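Local coordinates for protein mnemiopsin 1 (Mnemiopsis leidyi, PDB 5VP3) that probably emits light when calcium binds its EF-hands, as a calcium-regulated photoprotein of a ctenophore, at residues 42-45 against 46-50; 50-53 against 54-57; 59-62 against 63-67; 89-92 against 93-96; 99-102 against 103-107. All coordinates share one frame; numbering follows the deposited sequence. Where two conformers were deposited one is given.

Interaction 1 of 5, residues 42-45 against 46-50. With CD (cadmium ion), chain B.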
loop_
_atom_site.group_PDB
_atom_site.type_symbol
_atom_site.label_atom_id
_atom_site.label_comp_id
_atom_site.label_asym_id
_atom_site.label_seq_id
_atom_site.Cartn_x
_atom_site.Cartn_y
_atom_site.Cartn_z
ATOM N N THR A 42 -13.293 2.270 -3.726
ATOM C CA THR A 42 -13.452 1.038 -2.968
ATOM C C THR A 42 -13.150 1.258 -1.491
ATOM O O THR A 42 -13.812 0.667 -0.631
ATOM C CB THR A 42 -12.546 -0.044 -3.518
ATOM O OG1 THR A 42 -12.785 -0.194 -4.926
ATOM C CG2 THR A 42 -12.816 -1.339 -2.800
ATOM N N PHE A 43 -12.143 2.095 -1.185
ATOM C CA PHE A 43 -11.750 2.344 0.198
ATOM C C PHE A 43 -12.756 3.246 0.899
ATOM O O PHE A 43 -12.949 3.135 2.108
ATOM C CB PHE A 43 -10.379 3.024 0.242
ATOM C CG PHE A 43 -9.195 2.093 0.087
ATOM C CD1 PHE A 43 -9.222 0.801 0.558
ATOM C CD2 PHE A 43 -8.031 2.553 -0.506
ATOM C CE1 PHE A 43 -8.106 -0.036 0.420
ATOM C CE2 PHE A 43 -6.921 1.732 -0.652
ATOM C CZ PHE A 43 -6.954 0.440 -0.171
ATOM N N ASP A 44 -13.394 4.146 0.150
ATOM C CA ASP A 44 -14.288 5.161 0.716
ATOM C C ASP A 44 -15.617 4.474 1.039
ATOM O O ASP A 44 -16.574 4.473 0.260
ATOM C CB ASP A 44 -14.442 6.306 -0.266
ATOM C CG ASP A 44 -15.402 7.342 0.215
ATOM O OD1 ASP A 44 -15.762 7.273 1.402
ATOM O OD2 ASP A 44 -15.790 8.202 -0.601
ATOM N N LEU A 45 -15.662 3.837 2.214
ATOM C CA LEU A 45 -16.722 2.854 2.457
ATOM C C LEU A 45 -18.097 3.505 2.527
ATOM O O LEU A 45 -19.101 2.855 2.221
ATOM C CB LEU A 45 -16.445 2.081 3.753
ATOM C CG LEU A 45 -15.061 1.447 3.922
ATOM C CD1 LEU A 45 -14.838 1.107 5.389
ATOM C CD2 LEU A 45 -14.872 0.210 3.041
ATOM N N ASP A 46 -18.170 4.769 2.928
ATOM C CA ASP A 46 -19.443 5.460 3.032
ATOM C C ASP A 46 -19.751 6.338 1.819
ATOM O O ASP A 46 -20.810 6.968 1.777
ATOM C CB ASP A 46 -19.458 6.288 4.331
ATOM C CG ASP A 46 -18.285 7.246 4.441
ATOM O OD1 ASP A 46 -17.569 7.396 3.425
ATOM O OD2 ASP A 46 -18.077 7.819 5.545
ATOM N N THR A 47 -18.843 6.402 0.843
ATOM C CA THR A 47 -19.043 7.158 -0.397
ATOM C C THR A 47 -19.350 8.636 -0.126
ATOM O O THR A 47 -20.265 9.225 -0.700
ATOM C CB THR A 47 -20.140 6.510 -1.241
ATOM O OG1 THR A 47 -20.022 5.080 -1.156
ATOM C CG2 THR A 47 -20.020 6.948 -2.710
ATOM N N ASP A 48 -18.558 9.237 0.752
ATOM C CA ASP A 48 -18.638 10.665 1.042
ATOM C C ASP A 48 -17.551 11.489 0.356
ATOM O O ASP A 48 -17.443 12.681 0.633
ATOM C CB ASP A 48 -18.560 10.890 2.560
ATOM C CG ASP A 48 -17.146 10.644 3.137
ATOM O OD1 ASP A 48 -16.248 10.128 2.428
ATOM O OD2 ASP A 48 -16.926 11.001 4.312
ATOM N N GLY A 49 -16.721 10.889 -0.500
ATOM C CA GLY A 49 -15.633 11.635 -1.112
ATOM C C GLY A 49 -14.425 11.874 -0.238
ATOM O O GLY A 49 -13.544 12.653 -0.619
ATOM N N LYS A 50 -14.351 11.234 0.912
ATOM C CA LYS A 50 -13.219 11.335 1.811
ATOM C C LYS A 50 -12.746 9.928 2.168
ATOM O O LYS A 50 -13.546 9.007 2.355
ATOM C CB LYS A 50 -13.597 12.109 3.071
ATOM C CG LYS A 50 -12.440 12.438 3.993
ATOM C CD LYS A 50 -12.870 13.388 5.153
ATOM C CE LYS A 50 -13.905 12.739 6.126
ATOM N NZ LYS A 50 -14.538 13.763 7.043
HETATM CD CD CD B . -15.393 8.093 3.376
HETATM O O HOH W 1 -17.766 3.928 -2.288
HETATM O O HOH W 2 -15.223 9.323 5.503
#
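Asp44 OD1 lies 2.2 Å from the cadmium ion and is crowded by other ligands of the same metal. Asp46 OD1 is 2.7 Å from Asp44 OD1, a short approach made tolerable here because both oxygens bind the same cadmium. The two carboxylate planes stand 86° apart. Each acid gives one oxygen, OD1, to the metal. Asp48 OD1 and the backbone O of Lys50 also bind the ion. Water 2 completes this part of the shell and donates to Asp48 OD2 at 2.7 Å. The second oxygen of Asp44 does different work. Asp44 OD2 accepts from Gly49 N at 2.8 Å, on its syn side and 19° out of the carboxylate plane. This bond and the metal together fix the rotation of the carboxylate. The stretch is an EF-hand loop, probably a calcium site, here holding cadmium, and Glu55 from the following helix supplies the remaining two oxygens. Asp44 has its CG anti to the backbone N (chi1 177°), which carries the carboxylate inward from the end of helix 30-43. The loop then folds tightly. Thr47 N closes a type I turn on Asp44 O at 3.0 Å, and water 1 links Asp44 O to Thr47 OG1. Further on, Asp48 OD1 accepts from Lys50 N at 2.7 Å in an Asx turn, while still holding the metal.

Interaction 2 of 5, residues 50-53 against 54-57. With CD (cadmium ion), chain B.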
loop_
_atom_site.group_PDB
_atom_site.type_symbol
_atom_site.label_atom_id
_atom_site.label_comp_id
_atom_site.label_asym_id
_atom_site.label_seq_id
_atom_site.Cartn_x
_atom_site.Cartn_y
_atom_site.Cartn_z
ATOM N N LYS A 50 -14.351 11.234 0.912
ATOM C CA LYS A 50 -13.219 11.335 1.811
ATOM C C LYS A 50 -12.746 9.928 2.168
ATOM O O LYS A 50 -13.546 9.007 2.355
ATOM C CB LYS A 50 -13.597 12.109 3.071
ATOM C CG LYS A 50 -12.440 12.438 3.993
ATOM C CD LYS A 50 -12.870 13.388 5.153
ATOM C CE LYS A 50 -13.905 12.739 6.126
ATOM N NZ LYS A 50 -14.538 13.763 7.043
ATOM N N MET A 51 -11.446 9.764 2.240
ATOM C CA MET A 51 -10.843 8.567 2.788
ATOM C C MET A 51 -10.371 8.860 4.215
ATOM O O MET A 51 -9.684 9.859 4.443
ATOM C CB MET A 51 -9.689 8.153 1.888
ATOM C CG MET A 51 -9.113 6.823 2.183
ATOM S SD MET A 51 -7.645 6.627 1.135
ATOM C CE MET A 51 -8.498 6.317 -0.392
ATOM N N THR A 52 -10.766 8.017 5.172
ATOM C CA THR A 52 -10.324 8.128 6.560
ATOM C C THR A 52 -9.520 6.891 6.974
ATOM O O THR A 52 -9.642 5.820 6.386
ATOM C CB THR A 52 -11.498 8.239 7.520
ATOM O OG1 THR A 52 -12.230 7.008 7.437
ATOM C CG2 THR A 52 -12.424 9.427 7.167
ATOM N N MET A 53 -8.729 7.033 8.034
ATOM C CA MET A 53 -8.009 5.887 8.571
ATOM C C MET A 53 -8.947 4.776 8.990
ATOM O O MET A 53 -8.629 3.588 8.824
ATOM C CB MET A 53 -7.174 6.296 9.771
ATOM C CG MET A 53 -5.864 6.902 9.412
ATOM S SD MET A 53 -4.791 5.865 8.386
ATOM C CE MET A 53 -3.316 6.909 8.722
ATOM N N ASP A 54 -10.087 5.125 9.577
ATOM C CA ASP A 54 -11.025 4.086 9.983
ATOM C C ASP A 54 -11.447 3.241 8.797
ATOM O O ASP A 54 -11.558 2.017 8.896
ATOM C CB ASP A 54 -12.236 4.700 10.666
ATOM C CG ASP A 54 -12.009 4.861 12.128
ATOM O OD1 ASP A 54 -12.110 3.844 12.855
ATOM O OD2 ASP A 54 -11.664 5.985 12.519
ATOM N N GLU A 55 -11.648 3.871 7.656
ATOM C CA GLU A 55 -12.045 3.112 6.487
ATOM C C GLU A 55 -10.887 2.267 5.974
ATOM O O GLU A 55 -11.070 1.092 5.641
ATOM C CB GLU A 55 -12.561 4.090 5.434
ATOM C CG GLU A 55 -13.809 4.835 5.871
ATOM C CD GLU A 55 -14.204 5.902 4.861
ATOM O OE1 GLU A 55 -13.286 6.616 4.409
ATOM O OE2 GLU A 55 -15.401 6.008 4.502
ATOM N N ILE A 56 -9.679 2.840 5.950
ATOM C CA ILE A 56 -8.477 2.119 5.512
ATOM C C ILE A 56 -8.246 0.859 6.350
ATOM O O ILE A 56 -7.870 -0.192 5.820
ATOM C CB ILE A 56 -7.256 3.061 5.599
ATOM C CG1 ILE A 56 -7.301 4.185 4.552
ATOM C CG2 ILE A 56 -5.971 2.289 5.513
ATOM C CD1 ILE A 56 -7.553 3.677 3.153
ATOM N N MET A 57 -8.443 0.955 7.665
ATOM C CA MET A 57 -8.112 -0.138 8.572
ATOM C C MET A 57 -9.110 -1.289 8.534
ATOM O O MET A 57 -8.834 -2.348 9.112
ATOM C CB MET A 57 -7.993 0.415 9.993
ATOM C CG MET A 57 -6.854 1.407 10.120
ATOM S SD MET A 57 -5.251 0.750 9.590
ATOM C CE MET A 57 -5.262 -0.795 10.491
HETATM CD CD CD B . -15.393 8.093 3.376
HETATM O O HOH W 2 -15.223 9.323 5.503
#
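Glu55 reaches back from the first turn of helix 53-66 to Thr52 and to the cadmium ion. It is the last ligand of an EF-hand loop, and with Thr52 it forms a capping box at the start of the helix. Its CB rests near Thr52 O. CG comes next and lies 3.1 Å from Thr52 OG1. The chain stays extended past CG (chi2 174°), which brings the carboxylate carbon of Glu55 up to the metal. There the carboxylate binds with both oxygens, but unequally: Glu55 OE2 is 2.4 Å from cadmium and Glu55 OE1 is 2.8 Å from it. OE1 has a second task. It accepts from Thr52 N at 3.0 Å, on its anti side and 21° out of the carboxylate plane. The return half of the box is the bond from Glu55 N to Thr52 OG1, 3.2 Å long. These two bonds tie the helix start to the metal ligand, and Lys50 O binds the same ion from the short strand. The backbone of Thr52 takes part as well, since Ile56 N donates straight to Thr52 O at 3.0 Å. On the buried side, Met51 and Ile56 cross obliquely. Phe40 and Phe43 of helix 30-43 also pack on Met51, and Ile56 leans on Val81 and Phe85 of helix 71-87. In the apolar touch between the two, Met51 SD and CG both lie 3.6 Å from Ile56 CD1.

Interaction 3 of 5, residues 59-62 against 63-67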
loop_
_atom_site.group_PDB
_atom_site.type_symbol
_atom_site.label_atom_id
_atom_site.label_comp_id
_atom_site.label_asym_id
_atom_site.label_seq_id
_atom_site.Cartn_x
_atom_site.Cartn_y
_atom_site.Cartn_z
ATOM N N TRP A 59 -9.557 -3.132 6.095
ATOM C CA TRP A 59 -9.043 -4.182 5.228
ATOM C C TRP A 59 -8.026 -5.061 5.945
ATOM O O TRP A 59 -8.160 -6.299 5.909
ATOM C CB TRP A 59 -8.477 -3.538 3.962
ATOM C CG TRP A 59 -9.589 -2.833 3.243
ATOM C CD1 TRP A 59 -9.838 -1.503 3.265
ATOM C CD2 TRP A 59 -10.648 -3.429 2.469
ATOM N NE1 TRP A 59 -10.975 -1.219 2.545
ATOM C CE2 TRP A 59 -11.495 -2.381 2.053
ATOM C CE3 TRP A 59 -10.970 -4.738 2.104
ATOM C CZ2 TRP A 59 -12.612 -2.591 1.260
ATOM C CZ3 TRP A 59 -12.093 -4.949 1.331
ATOM C CH2 TRP A 59 -12.898 -3.867 0.908
ATOM N N PRO A 60 -7.011 -4.488 6.603
ATOM C CA PRO A 60 -6.123 -5.332 7.414
ATOM C C PRO A 60 -6.863 -6.018 8.519
ATOM O O PRO A 60 -6.523 -7.147 8.876
ATOM C CB PRO A 60 -5.088 -4.352 7.971
ATOM C CG PRO A 60 -5.698 -2.968 7.787
ATOM C CD PRO A 60 -6.538 -3.089 6.567
ATOM N N ASP A 61 -7.894 -5.382 9.071
ATOM C CA ASP A 61 -8.660 -6.065 10.100
ATOM C C ASP A 61 -9.374 -7.277 9.515
ATOM O O ASP A 61 -9.496 -8.305 10.190
ATOM C CB ASP A 61 -9.635 -5.095 10.783
ATOM C CG ASP A 61 -10.431 -5.760 11.890
ATOM O OD1 ASP A 61 -9.857 -6.024 12.981
ATOM O OD2 ASP A 61 -11.619 -6.045 11.641
ATOM N N ARG A 62 -9.847 -7.196 8.261
ATOM C CA ARG A 62 -10.423 -8.395 7.633
ATOM C C ARG A 62 -9.350 -9.454 7.366
ATOM O O ARG A 62 -9.600 -10.662 7.488
ATOM C CB ARG A 62 -11.141 -8.017 6.333
ATOM C CG ARG A 62 -12.560 -7.508 6.560
ATOM C CD ARG A 62 -13.284 -7.268 5.243
ATOM N NE ARG A 62 -13.406 -8.492 4.446
ATOM C CZ ARG A 62 -13.857 -8.530 3.193
ATOM N NH1 ARG A 62 -14.228 -7.409 2.578
ATOM N NH2 ARG A 62 -13.938 -9.689 2.548
ATOM N N MET A 63 -8.144 -9.022 7.022
ATOM C CA MET A 63 -7.049 -9.966 6.861
ATOM C C MET A 63 -6.853 -10.736 8.158
ATOM O O MET A 63 -6.838 -11.972 8.160
ATOM C CB MET A 63 -5.788 -9.195 6.446
ATOM C CG MET A 63 -4.572 -10.024 6.164
ATOM S SD MET A 63 -4.884 -11.006 4.691
ATOM C CE MET A 63 -4.238 -12.587 5.210
ATOM N N ARG A 64 -6.798 -10.009 9.286
ATOM C CA ARG A 64 -6.644 -10.612 10.612
ATOM C C ARG A 64 -7.699 -11.680 10.871
ATOM O O ARG A 64 -7.401 -12.737 11.442
ATOM C CB ARG A 64 -6.735 -9.506 11.676
ATOM C CG ARG A 64 -6.705 -9.970 13.110
ATOM C CD ARG A 64 -6.851 -8.808 14.079
ATOM N NE ARG A 64 -8.216 -8.314 14.160
ATOM C CZ ARG A 64 -9.176 -8.862 14.904
ATOM N NH1 ARG A 64 -8.930 -9.913 15.663
ATOM N NH2 ARG A 64 -10.397 -8.343 14.886
ATOM N N GLN A 65 -8.939 -11.428 10.442
ATOM C CA GLN A 65 -10.016 -12.367 10.726
ATOM C C GLN A 65 -9.801 -13.694 10.031
ATOM O O GLN A 65 -10.202 -14.731 10.560
ATOM C CB GLN A 65 -11.344 -11.788 10.280
ATOM C CG GLN A 65 -11.786 -10.531 11.045
ATOM C CD GLN A 65 -13.059 -9.921 10.480
ATOM O OE1 GLN A 65 -14.003 -10.650 10.142
ATOM N NE2 GLN A 65 -13.095 -8.570 10.361
ATOM N N LEU A 66 -9.170 -13.681 8.853
ATOM C CA LEU A 66 -9.067 -14.859 8.003
ATOM C C LEU A 66 -7.864 -15.724 8.310
ATOM O O LEU A 66 -7.708 -16.764 7.691
ATOM C CB LEU A 66 -8.998 -14.459 6.549
ATOM C CG LEU A 66 -10.300 -13.885 6.036
ATOM C CD1 LEU A 66 -10.022 -13.198 4.773
ATOM C CD2 LEU A 66 -11.320 -14.959 5.804
ATOM N N VAL A 67 -7.001 -15.319 9.226
ATOM C CA VAL A 67 -5.826 -16.089 9.575
ATOM C C VAL A 67 -5.793 -16.160 11.088
ATOM O O VAL A 67 -6.676 -15.632 11.755
ATOM C CB VAL A 67 -4.522 -15.473 9.019
ATOM C CG1 VAL A 67 -4.605 -15.308 7.496
ATOM C CG2 VAL A 67 -4.220 -14.133 9.674
#
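Asp61 and Arg64 both hold CG anti to the backbone N (chi1 -179° and 175°), which sends the two side chains out side by side, pointing the same way. Arg64 then bends at chi3, which turns the guanidinium edge toward the acid. Two nitrogens grip one oxygen side-on: Arg64 NH2 is 3.0 Å from Asp61 OD1, and Arg64 NE is 3.1 Å from that same Asp61 OD1. The oxygen lies in the guanidinium plane, but both donors approach it from one face of the carboxylate. The other oxygen is also used. Gln65 NE2 donates to Asp61 OD2 at 3.2 Å, from above the carboxylate plane. One carboxylate thus joins residues three and four places further along the helix. An alanine in place of this aspartate is likely to leave the Arg64 guanidinium without its charge partner here and the Gln65 amide freer to turn. Below these side chains run ordinary helical bonds, such as Arg64 N to Pro60 O at 2.9 Å. Arg62 sends its guanidinium elsewhere, to a salt bridge with Asp156. All of this belongs to helix 53-66, the exit helix of the first EF-hand. Pro60 packs on Met77 and Val81 of helix 71-87. Met63 meets Val134 and Leu135 of helix 123-135, and Leu66 touches Lys153 and Ala154 of helix 145-154.

Interaction 4 of 5, residues 89-92 against 93-96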
loop_
_atom_site.group_PDB
_atom_site.type_symbol
_atom_site.label_atom_id
_atom_site.label_comp_id
_atom_site.label_asym_id
_atom_site.label_seq_id
_atom_site.Cartn_x
_atom_site.Cartn_y
_atom_site.Cartn_z
ATOM N N GLY A 89 -1.060 10.409 2.560
ATOM C CA GLY A 89 -1.878 11.605 2.697
ATOM C C GLY A 89 -3.112 11.466 3.558
ATOM O O GLY A 89 -3.826 12.457 3.734
ATOM N N VAL A 90 -3.389 10.284 4.109
ATOM C CA VAL A 90 -4.567 10.109 4.951
ATOM C C VAL A 90 -4.252 10.644 6.332
ATOM O O VAL A 90 -3.695 9.938 7.182
ATOM C CB VAL A 90 -5.022 8.644 5.015
ATOM C CG1 VAL A 90 -6.349 8.519 5.760
ATOM C CG2 VAL A 90 -5.184 8.110 3.611
ATOM N N ASP A 91 -4.565 11.907 6.548
ATOM C CA ASP A 91 -4.449 12.487 7.879
ATOM C C ASP A 91 -5.337 11.737 8.870
ATOM O O ASP A 91 -6.505 11.469 8.567
ATOM C CB ASP A 91 -4.854 13.951 7.835
ATOM C CG ASP A 91 -4.408 14.679 9.052
ATOM O OD1 ASP A 91 -3.191 14.950 9.117
ATOM O OD2 ASP A 91 -5.256 14.910 9.949
ATOM N N PRO A 92 -4.840 11.383 10.056
ATOM C CA PRO A 92 -5.690 10.600 10.985
ATOM C C PRO A 92 -6.851 11.400 11.526
ATOM O O PRO A 92 -7.795 10.811 12.080
ATOM C CB PRO A 92 -4.723 10.174 12.110
ATOM C CG PRO A 92 -3.605 11.216 12.077
ATOM C CD PRO A 92 -3.527 11.728 10.624
ATOM N N VAL A 93 -6.805 12.717 11.392
ATOM C CA VAL A 93 -7.898 13.596 11.810
ATOM C C VAL A 93 -8.740 14.070 10.625
ATOM O O VAL A 93 -9.965 14.055 10.676
ATOM C CB VAL A 93 -7.324 14.801 12.584
ATOM C CG1 VAL A 93 -8.399 15.856 12.766
ATOM C CG2 VAL A 93 -6.747 14.344 13.968
ATOM N N ASN A 94 -8.102 14.549 9.568
ATOM C CA ASN A 94 -8.817 15.135 8.443
ATOM C C ASN A 94 -9.135 14.160 7.324
ATOM O O ASN A 94 -9.857 14.537 6.397
ATOM C CB ASN A 94 -7.978 16.262 7.849
ATOM C CG ASN A 94 -7.866 17.432 8.770
ATOM O OD1 ASN A 94 -6.776 17.928 9.091
ATOM N ND2 ASN A 94 -9.002 17.882 9.218
ATOM N N GLY A 95 -8.554 12.960 7.332
ATOM C CA GLY A 95 -8.748 12.092 6.193
ATOM C C GLY A 95 -8.101 12.708 4.967
ATOM O O GLY A 95 -7.171 13.509 5.053
ATOM N N LEU A 96 -8.623 12.341 3.806
ATOM C CA LEU A 96 -8.087 12.804 2.531
ATOM C C LEU A 96 -9.208 12.836 1.495
ATOM O O LEU A 96 -9.979 11.880 1.377
ATOM C CB LEU A 96 -6.932 11.883 2.102
ATOM C CG LEU A 96 -6.238 12.052 0.741
ATOM C CD1 LEU A 96 -5.581 13.398 0.638
ATOM C CD2 LEU A 96 -5.232 10.918 0.537
#
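Leu96 lays its side chain against the backbone of Gly89, with Leu96 CB 3.6 Å from Gly89 O and both methyls close to the same peptide. Gly89, with positive phi, closes helix 71-87 in a Schellman motif, and a side chain there would meet Leu96 CD2 tightly. Val90 adds a looser touch, crossing Leu96 at about a right angle. The polar centre of the turn is Asp91. Its CG stands anti to the backbone N (chi1 -164°), and this brings OD2 to the N-H groups of Val93 and Asn94. Asn94 N donates at 2.9 Å to the anti lone pair of Asp91 OD2. Val93 N donates at 3.0 Å to Asp91 OD2 from above the carboxylate plane. The pair of bonds holds the carboxylate in place and satisfies the turn amides. Asp91 and Gly95 also form a single antiparallel bridge, a hydrogen-bonded pair. Its good bond is Gly95 N to Asp91 O at 2.8 Å, while the one from Asp91 N to Gly95 O is weak. The turn at Pro92 and Val93 reverses the chain and leads into strand 96-97. That strand pairs with strand 50-51 of the EF-hand loop, much as paired loops do in EF-hand proteins. Val90 and Pro92 lean back on Phe85 and Phe86 of helix 71-87. Leu96 faces Trp101 and Ala104 of helix 101-117, and its backbone bonds to Met51.

Interaction 5 of 5, residues 99-102 against 103-107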
loop_
_atom_site.group_PDB
_atom_site.type_symbol
_atom_site.label_atom_id
_atom_site.label_comp_id
_atom_site.label_asym_id
_atom_site.label_seq_id
_atom_site.Cartn_x
_atom_site.Cartn_y
_atom_site.Cartn_z
ATOM N N GLU A 99 -10.354 14.496 -4.464
ATOM C CA GLU A 99 -9.726 15.378 -5.447
ATOM C C GLU A 99 -8.232 15.552 -5.217
ATOM O O GLU A 99 -7.519 16.007 -6.126
ATOM C CB GLU A 99 -10.429 16.748 -5.435
ATOM C CG GLU A 99 -10.662 17.299 -4.032
ATOM C CD GLU A 99 -12.094 17.067 -3.469
ATOM O OE1 GLU A 99 -12.722 15.972 -3.641
ATOM O OE2 GLU A 99 -12.580 18.019 -2.822
ATOM N N ASP A 100 -7.733 15.155 -4.056
ATOM C CA ASP A 100 -6.312 15.157 -3.753
ATOM C C ASP A 100 -5.674 13.772 -3.828
ATOM O O ASP A 100 -4.478 13.626 -3.529
ATOM C CB ASP A 100 -6.089 15.716 -2.354
ATOM C CG ASP A 100 -6.323 17.224 -2.274
ATOM O OD1 ASP A 100 -6.013 17.919 -3.253
ATOM O OD2 ASP A 100 -6.798 17.687 -1.214
ATOM N N TRP A 101 -6.435 12.749 -4.182
ATOM C CA TRP A 101 -5.919 11.388 -4.036
ATOM C C TRP A 101 -4.813 11.103 -5.031
ATOM O O TRP A 101 -3.781 10.537 -4.664
ATOM C CB TRP A 101 -7.042 10.388 -4.198
ATOM C CG TRP A 101 -6.644 8.902 -4.203
ATOM C CD1 TRP A 101 -6.866 8.027 -5.206
ATOM C CD2 TRP A 101 -6.047 8.141 -3.140
ATOM N NE1 TRP A 101 -6.443 6.770 -4.855
ATOM C CE2 TRP A 101 -5.939 6.812 -3.589
ATOM C CE3 TRP A 101 -5.589 8.453 -1.860
ATOM C CZ2 TRP A 101 -5.393 5.797 -2.806
ATOM C CZ3 TRP A 101 -5.031 7.438 -1.089
ATOM C CH2 TRP A 101 -4.948 6.124 -1.563
ATOM N N VAL A 102 -5.023 11.445 -6.307
ATOM C CA VAL A 102 -3.994 11.179 -7.324
ATOM C C VAL A 102 -2.706 11.869 -6.939
ATOM O O VAL A 102 -1.615 11.278 -6.980
ATOM C CB VAL A 102 -4.463 11.642 -8.719
ATOM C CG1 VAL A 102 -3.366 11.427 -9.756
ATOM C CG2 VAL A 102 -5.748 10.917 -9.140
ATOM N N GLU A 103 -2.819 13.134 -6.550
ATOM C CA GLU A 103 -1.642 13.905 -6.192
ATOM C C GLU A 103 -0.958 13.313 -4.970
ATOM O O GLU A 103 0.278 13.223 -4.923
ATOM C CB GLU A 103 -2.039 15.354 -5.907
ATOM C CG GLU A 103 -0.830 16.205 -5.576
ATOM C CD GLU A 103 -1.147 17.680 -5.364
ATOM O OE1 GLU A 103 -2.333 18.084 -5.446
ATOM O OE2 GLU A 103 -0.184 18.416 -5.081
ATOM N N ALA A 104 -1.747 12.914 -3.967
ATOM C CA ALA A 104 -1.172 12.292 -2.772
ATOM C C ALA A 104 -0.368 11.055 -3.151
ATOM O O ALA A 104 0.739 10.843 -2.642
ATOM C CB ALA A 104 -2.282 11.930 -1.782
ATOM N N ASN A 105 -0.875 10.262 -4.111
ATOM C CA ASN A 105 -0.153 9.074 -4.548
ATOM C C ASN A 105 1.130 9.418 -5.262
ATOM O O ASN A 105 2.137 8.737 -5.076
ATOM C CB ASN A 105 -1.031 8.227 -5.439
ATOM C CG ASN A 105 -1.824 7.241 -4.644
ATOM O OD1 ASN A 105 -1.352 6.146 -4.339
ATOM N ND2 ASN A 105 -3.031 7.618 -4.286
ATOM N N ARG A 106 1.130 10.467 -6.072
ATOM C CA ARG A 106 2.325 10.771 -6.839
ATOM C C ARG A 106 3.393 11.434 -5.970
ATOM O O ARG A 106 4.572 11.225 -6.211
ATOM C CB ARG A 106 1.960 11.645 -8.047
ATOM C CG ARG A 106 1.200 10.873 -9.133
ATOM C CD ARG A 106 2.112 9.945 -9.919
ATOM N NE ARG A 106 2.142 8.580 -9.396
ATOM C CZ ARG A 106 3.142 7.713 -9.604
ATOM N NH1 ARG A 106 3.065 6.495 -9.098
ATOM N NH2 ARG A 106 4.227 8.055 -10.297
ATOM N N VAL A 107 3.027 12.211 -4.952
ATOM C CA VAL A 107 4.087 12.768 -4.125
ATOM C C VAL A 107 4.660 11.692 -3.226
ATOM O O VAL A 107 5.843 11.740 -2.865
ATOM C CB VAL A 107 3.596 13.975 -3.312
ATOM C CG1 VAL A 107 2.463 13.579 -2.355
ATOM C CG2 VAL A 107 4.781 14.649 -2.550
HETATM O O HOH W 3 -5.191 14.762 -7.175
HETATM O O HOH W 4 -4.780 17.659 -5.952
#
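The backbone winds into helix 101-117 with helical bonds from Ala104 N to Asp100 O at 2.9 Å, from Asn105 N to Trp101 O and from Arg106 N to Val102 O, while water 3 is inserted between Glu99 O and Glu103 N. Trp101 O accepts twice. Asn105 N donates at 3.0 Å to Trp101 O in the helical way, and Asn105 ND2 donates at 3.0 Å to Trp101 O from the opposite face of the carbonyl plane. The same ND2 sits over the centre of the indole, 3.1 Å above the ring plane. Amide and ring stand 85° apart, and the amide meets the ring face with its nitrogen. This first turn follows strand 96-97, the partner of EF-hand loop strand 50-51. It packs on helix 30-43, the entering helix of the first EF-hand, where Phe40 meets Trp101 edge-to-face. An alanine in place of Trp101 would probably leave the Asn105 amide without the ring beneath it and open a gap beside Phe40. The amide's other end is held too, with OD1 bonded to Lys88. On another side of the helix, Asp100 OD1 and Glu103 OE1 are two like charges 4.3 Å apart. Glu103 OE2 is bonded to Tyr11.

Overall arrangement
Interactions 1 and 2 share Lys50 and one cadmium ion, and together they make the first EF-hand loop. Interaction 1 is a surface contact ruled by metal-bound oxygens, while interactions 2 to 5 are partly buried. Interaction 2 adds a helix cap and apolar packing. Interaction 3 continues along helix 53-66, where the polar contact is a salt bridge, with no metal. Phe43 of interaction 1 still meets Trp59 of interaction 3. Interaction 4 is a turn held by a carboxylate on backbone N-H groups and one bridge. Leu96 of interaction 4 and Met51 of interaction 2 both touch Trp101 of interaction 5. Interactions 3 and 5 lie on opposite sides of the chain's centre.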